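Local coordinates for HTH marR-type domain-containing protein (Streptococcus agalactiae serotype III, PDB 7DVR) that binds heme as a sensor and probably regulates transcription by binding DNA through a MarR-type winged helix-turn-helix domain, at residues Y22-V28 / Q105-F109; P34-V39 / L69-M73. All coordinates share one frame. Numbering follows the deposited sequence.

How the contacts relate
Both contacts lie in one MarR-type domain, their centres about 15 Å apart. Along the chain the order is 22-28, 34-39, 69-73, 105-109, so contact 2 is nested within the loop closed by contact 1. Contact 1 joins the end of helix 4-25 to helix 97-117, which carries the heme ligand H114; contact 2 joins helix 34-44 to helix 63-75 in the winged helix-turn-helix part. Helices 4-25 and 34-44 are consecutive, and the two contacts touch where F106 CE2 packs 4.2 Å from G36 CA. Helix 34-44 thus packs against both the heme-ligating helix and the probable DNA-reading helix.

Contact 1: residues Y22-V28 / Q105-F109; sequences YAKEYDV and QFEIF
This is an aromatic helix-end contact in the MarR fold: the C-terminal end of helix 4-25, closed by a Schellman motif, rests on helix 97-117. D27 leaves the helix with phi/psi 58/45, V28 N bonds to A23 O (2.9 Å), and D27 N bonds weakly to K24 O (3.1 Å). The reversal brings V28 over helix 105-109; CA-CA distances are 5.9 Å for V28-F106 and 6.4 Å for Y26-F109. F109 (chi1 t) reaches into the junction. Its edge meets the Y22 face, with centroids 5.5 Å apart and planes at 77°, while A23 CB lies 4.1 Å from F109 CZ and Y26 CB 4.0 Å from F109 CD1. Y22 OH also hydrogen-bonds T116. F109 lies about 7 Å from H114, the axial heme ligand (side chain to side chain), so the contact borders the heme-binding part of its helix. V28 fills the gap between F106 and F109: its CB is 4.0 Å from F106 CD1, and its CG2 makes a CH-pi contact 4.1 Å from the F109 ring centroid.

Contact 2: residues P34-V39 / L69-M73; sequences PQGHLV and LVKRM
Two helical segments, 34-39 and 69-73, cross at -79° with their axes 10.6 Å apart, and the interface is made almost entirely by side chains that interleave. Regular helical backbone holds each side, with V39 N to Q35 O and M73 N to L69 O both 3.0 Å. The nearest CA pair is Q35-M73, at 6.5 Å. Here the aliphatic part of Q35 (chi1 m, chi2 t) enters the groove between L69 and M73, one turn apart: Q35 CG lies 3.5 Å from L69 CD1 and 3.4 Å from M73 CG. At its polar end NE2 hydrogen-bonds N76 OD1, outside the two segments, while Q35 OE1 lies 3.8 Å from R72 NH2, near the guanidinium. In the winged helix-turn-helix of MarR proteins, helix 63-75 is the recognition helix, probably the one presented to DNA, and here one face of it packs across helix 34-44; L59 of helix 52-59 adds to the same core by touching both L38 and L69. L69 (chi1 t, chi2 p) is the complementary bump, set in the hollow formed by P34, Q35 and L38, with CD1 3.9 Å from P34 CB and CD2 3.6 Å from L38 CD1. M73 (chi1 m, chi2 t, chi3 p) bends its methyl group across the next turn of helix 34-39, where M73 CE sits 3.8 Å from L38 CB and also 3.8 Å from V39 CG2.

Contact 1: residues Y22-V28 / Q105-F109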
# COMPACT_ATOMS: atom_id res chain seq x y z
N TYR A 22 -18.07 4.01 -4.01
CA TYR A 22 -19.05 2.90 -3.91
C TYR A 22 -19.86 3.05 -2.61
O TYR A 22 -21.06 2.97 -2.64
CB TYR A 22 -18.28 1.56 -3.93
CG TYR A 22 -18.88 0.38 -4.66
CD1 TYR A 22 -20.21 0.03 -4.55
CD2 TYR A 22 -18.08 -0.43 -5.45
CE1 TYR A 22 -20.75 -1.06 -5.23
CE2 TYR A 22 -18.60 -1.49 -6.17
CZ TYR A 22 -19.94 -1.80 -6.08
OH TYR A 22 -20.44 -2.86 -6.76
N ALA A 23 -19.20 3.26 -1.45
CA ALA A 23 -19.91 3.41 -0.16
C ALA A 23 -20.94 4.55 -0.21
O ALA A 23 -22.10 4.35 0.33
CB ALA A 23 -18.91 3.60 1.00
N LYS A 24 -20.59 5.70 -0.80
CA LYS A 24 -21.47 6.90 -0.87
C LYS A 24 -22.69 6.54 -1.70
O LYS A 24 -23.82 6.98 -1.36
CB LYS A 24 -20.91 8.12 -1.62
CG LYS A 24 -19.67 8.80 -1.06
CD LYS A 24 -19.62 8.93 0.42
CE LYS A 24 -18.21 9.16 0.93
NZ LYS A 24 -17.46 7.89 1.11
N GLU A 25 -22.48 5.75 -2.74
CA GLU A 25 -23.59 5.36 -3.66
C GLU A 25 -24.62 4.46 -2.98
O GLU A 25 -25.84 4.53 -3.32
CB GLU A 25 -23.04 4.67 -4.89
CG GLU A 25 -22.86 5.69 -5.96
CD GLU A 25 -22.78 5.06 -7.32
OE1 GLU A 25 -23.41 3.96 -7.53
OE2 GLU A 25 -22.02 5.63 -8.12
N TYR A 26 -24.15 3.64 -2.05
CA TYR A 26 -25.06 2.75 -1.31
C TYR A 26 -25.45 3.43 0.03
O TYR A 26 -26.20 2.84 0.79
CB TYR A 26 -24.43 1.34 -1.36
CG TYR A 26 -24.47 0.73 -2.77
CD1 TYR A 26 -23.64 1.18 -3.79
CD2 TYR A 26 -25.38 -0.28 -3.12
CE1 TYR A 26 -23.71 0.66 -5.09
CE2 TYR A 26 -25.43 -0.83 -4.41
CZ TYR A 26 -24.61 -0.34 -5.42
OH TYR A 26 -24.64 -0.81 -6.72
N ASP A 27 -25.06 4.67 0.29
CA ASP A 27 -25.45 5.43 1.50
C ASP A 27 -24.99 4.62 2.72
O ASP A 27 -25.76 4.50 3.69
CB ASP A 27 -26.96 5.64 1.57
CG ASP A 27 -27.40 6.81 2.42
OD1 ASP A 27 -26.59 7.68 2.71
OD2 ASP A 27 -28.60 6.85 2.73
N VAL A 28 -23.77 4.11 2.67
CA VAL A 28 -23.23 3.37 3.87
C VAL A 28 -21.88 3.95 4.16
O VAL A 28 -20.93 3.22 4.60
CB VAL A 28 -23.19 1.88 3.61
CG1 VAL A 28 -24.58 1.32 3.64
CG2 VAL A 28 -22.44 1.55 2.34
N GLN A 105 -28.43 -2.25 4.53
CA GLN A 105 -27.81 -1.59 3.35
C GLN A 105 -26.36 -2.03 3.27
O GLN A 105 -25.82 -2.20 2.20
CB GLN A 105 -27.88 -0.06 3.45
CG GLN A 105 -29.23 0.53 3.12
CD GLN A 105 -29.36 1.99 3.52
OE1 GLN A 105 -28.40 2.75 3.51
NE2 GLN A 105 -30.60 2.40 3.78
N PHE A 106 -25.69 -2.18 4.40
CA PHE A 106 -24.24 -2.46 4.42
C PHE A 106 -24.01 -3.87 3.93
O PHE A 106 -23.01 -4.12 3.22
CB PHE A 106 -23.65 -2.32 5.83
CG PHE A 106 -22.14 -2.33 5.86
CD1 PHE A 106 -21.40 -1.35 5.20
CD2 PHE A 106 -21.45 -3.28 6.60
CE1 PHE A 106 -20.01 -1.34 5.26
CE2 PHE A 106 -20.06 -3.27 6.65
CZ PHE A 106 -19.34 -2.30 5.99
N GLU A 107 -24.88 -4.78 4.33
CA GLU A 107 -24.78 -6.21 3.94
C GLU A 107 -24.85 -6.35 2.41
O GLU A 107 -24.06 -7.14 1.84
CB GLU A 107 -25.89 -7.03 4.59
CG GLU A 107 -25.42 -8.13 5.50
CD GLU A 107 -26.56 -8.93 6.13
OE1 GLU A 107 -27.69 -8.38 6.25
OE2 GLU A 107 -26.34 -10.09 6.47
N ILE A 108 -25.83 -5.66 1.80
CA ILE A 108 -26.03 -5.59 0.31
C ILE A 108 -24.75 -5.06 -0.31
O ILE A 108 -24.19 -5.71 -1.16
CB ILE A 108 -27.24 -4.70 -0.07
CG1 ILE A 108 -28.57 -5.28 0.40
CG2 ILE A 108 -27.25 -4.40 -1.57
CD1 ILE A 108 -29.77 -4.34 0.25
N PHE A 109 -24.31 -3.89 0.13
CA PHE A 109 -23.09 -3.23 -0.36
C PHE A 109 -21.91 -4.19 -0.37
O PHE A 109 -21.23 -4.28 -1.37
CB PHE A 109 -22.75 -2.00 0.48
CG PHE A 109 -21.37 -1.42 0.26
CD1 PHE A 109 -21.05 -0.69 -0.88
CD2 PHE A 109 -20.37 -1.57 1.22
CE1 PHE A 109 -19.77 -0.17 -1.05
CE2 PHE A 109 -19.10 -1.01 1.07
CZ PHE A 109 -18.80 -0.32 -0.08

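Contact 2: residues P34-V39 / L69-M73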
# COMPACT_ATOMS: atom_id res chain seq x y z
N PRO A 34 -14.61 0.28 11.59
CA PRO A 34 -15.12 -0.08 12.91
C PRO A 34 -16.61 0.18 13.20
O PRO A 34 -17.19 -0.54 14.00
CB PRO A 34 -14.26 0.78 13.87
CG PRO A 34 -13.51 1.76 12.98
CD PRO A 34 -13.39 1.08 11.65
N GLN A 35 -17.20 1.19 12.60
CA GLN A 35 -18.64 1.47 12.82
C GLN A 35 -19.43 0.30 12.25
O GLN A 35 -20.25 -0.25 12.98
CB GLN A 35 -18.97 2.83 12.27
CG GLN A 35 -18.34 3.91 13.10
CD GLN A 35 -18.66 5.30 12.64
OE1 GLN A 35 -17.77 6.12 12.38
NE2 GLN A 35 -19.93 5.58 12.55
N GLY A 36 -19.15 -0.08 11.00
CA GLY A 36 -19.80 -1.23 10.35
C GLY A 36 -19.74 -2.46 11.22
O GLY A 36 -20.73 -3.19 11.31
N HIS A 37 -18.58 -2.73 11.75
CA HIS A 37 -18.35 -4.01 12.46
C HIS A 37 -19.32 -4.08 13.63
O HIS A 37 -19.94 -5.11 13.83
CB HIS A 37 -16.89 -4.12 12.87
CG HIS A 37 -16.56 -5.50 13.36
ND1 HIS A 37 -16.32 -6.54 12.49
CD2 HIS A 37 -16.48 -6.04 14.58
CE1 HIS A 37 -16.10 -7.65 13.14
NE2 HIS A 37 -16.18 -7.38 14.43
N LEU A 38 -19.38 -3.00 14.39
CA LEU A 38 -20.22 -2.95 15.62
C LEU A 38 -21.72 -2.94 15.22
O LEU A 38 -22.52 -3.50 15.89
CB LEU A 38 -19.88 -1.70 16.44
CG LEU A 38 -18.53 -1.72 17.18
CD1 LEU A 38 -18.38 -0.58 18.18
CD2 LEU A 38 -18.26 -3.05 17.85
N VAL A 39 -22.11 -2.32 14.11
CA VAL A 39 -23.54 -2.21 13.74
C VAL A 39 -24.00 -3.59 13.34
O VAL A 39 -25.05 -4.02 13.74
CB VAL A 39 -23.71 -1.25 12.52
CG1 VAL A 39 -24.98 -1.48 11.71
CG2 VAL A 39 -23.57 0.18 12.99
N LEU A 69 -15.06 6.25 19.19
CA LEU A 69 -15.84 5.51 18.18
C LEU A 69 -17.33 5.55 18.49
O LEU A 69 -18.07 5.87 17.57
CB LEU A 69 -15.37 4.06 18.11
CG LEU A 69 -16.18 3.20 17.15
CD1 LEU A 69 -15.97 3.69 15.73
CD2 LEU A 69 -15.78 1.73 17.30
N VAL A 70 -17.77 5.20 19.71
CA VAL A 70 -19.25 5.06 19.94
C VAL A 70 -19.90 6.45 19.97
O VAL A 70 -21.08 6.57 19.54
CB VAL A 70 -19.56 4.27 21.22
CG1 VAL A 70 -19.00 2.89 21.07
CG2 VAL A 70 -19.04 4.96 22.45
N LYS A 71 -19.16 7.47 20.35
CA LYS A 71 -19.71 8.85 20.41
C LYS A 71 -20.02 9.35 18.98
O LYS A 71 -21.04 10.07 18.79
CB LYS A 71 -18.75 9.80 21.11
CG LYS A 71 -19.35 11.19 21.30
CD LYS A 71 -18.66 12.06 22.34
CE LYS A 71 -19.21 13.48 22.30
NZ LYS A 71 -18.47 14.40 23.19
N ARG A 72 -19.14 8.98 18.05
CA ARG A 72 -19.30 9.29 16.60
C ARG A 72 -20.38 8.41 15.97
O ARG A 72 -21.05 8.86 15.05
CB ARG A 72 -17.99 9.04 15.86
CG ARG A 72 -17.11 10.28 15.81
CD ARG A 72 -15.66 9.84 15.79
NE ARG A 72 -15.41 8.85 14.75
CZ ARG A 72 -14.51 7.86 14.82
NH1 ARG A 72 -13.77 7.68 15.90
NH2 ARG A 72 -14.36 7.05 13.79
N MET A 73 -20.57 7.19 16.43
CA MET A 73 -21.68 6.35 15.94
C MET A 73 -23.01 6.99 16.36
O MET A 73 -23.89 7.07 15.54
CB MET A 73 -21.57 4.92 16.46
CG MET A 73 -20.39 4.19 15.85
SD MET A 73 -20.10 2.58 16.58
CE MET A 73 -21.44 1.71 15.77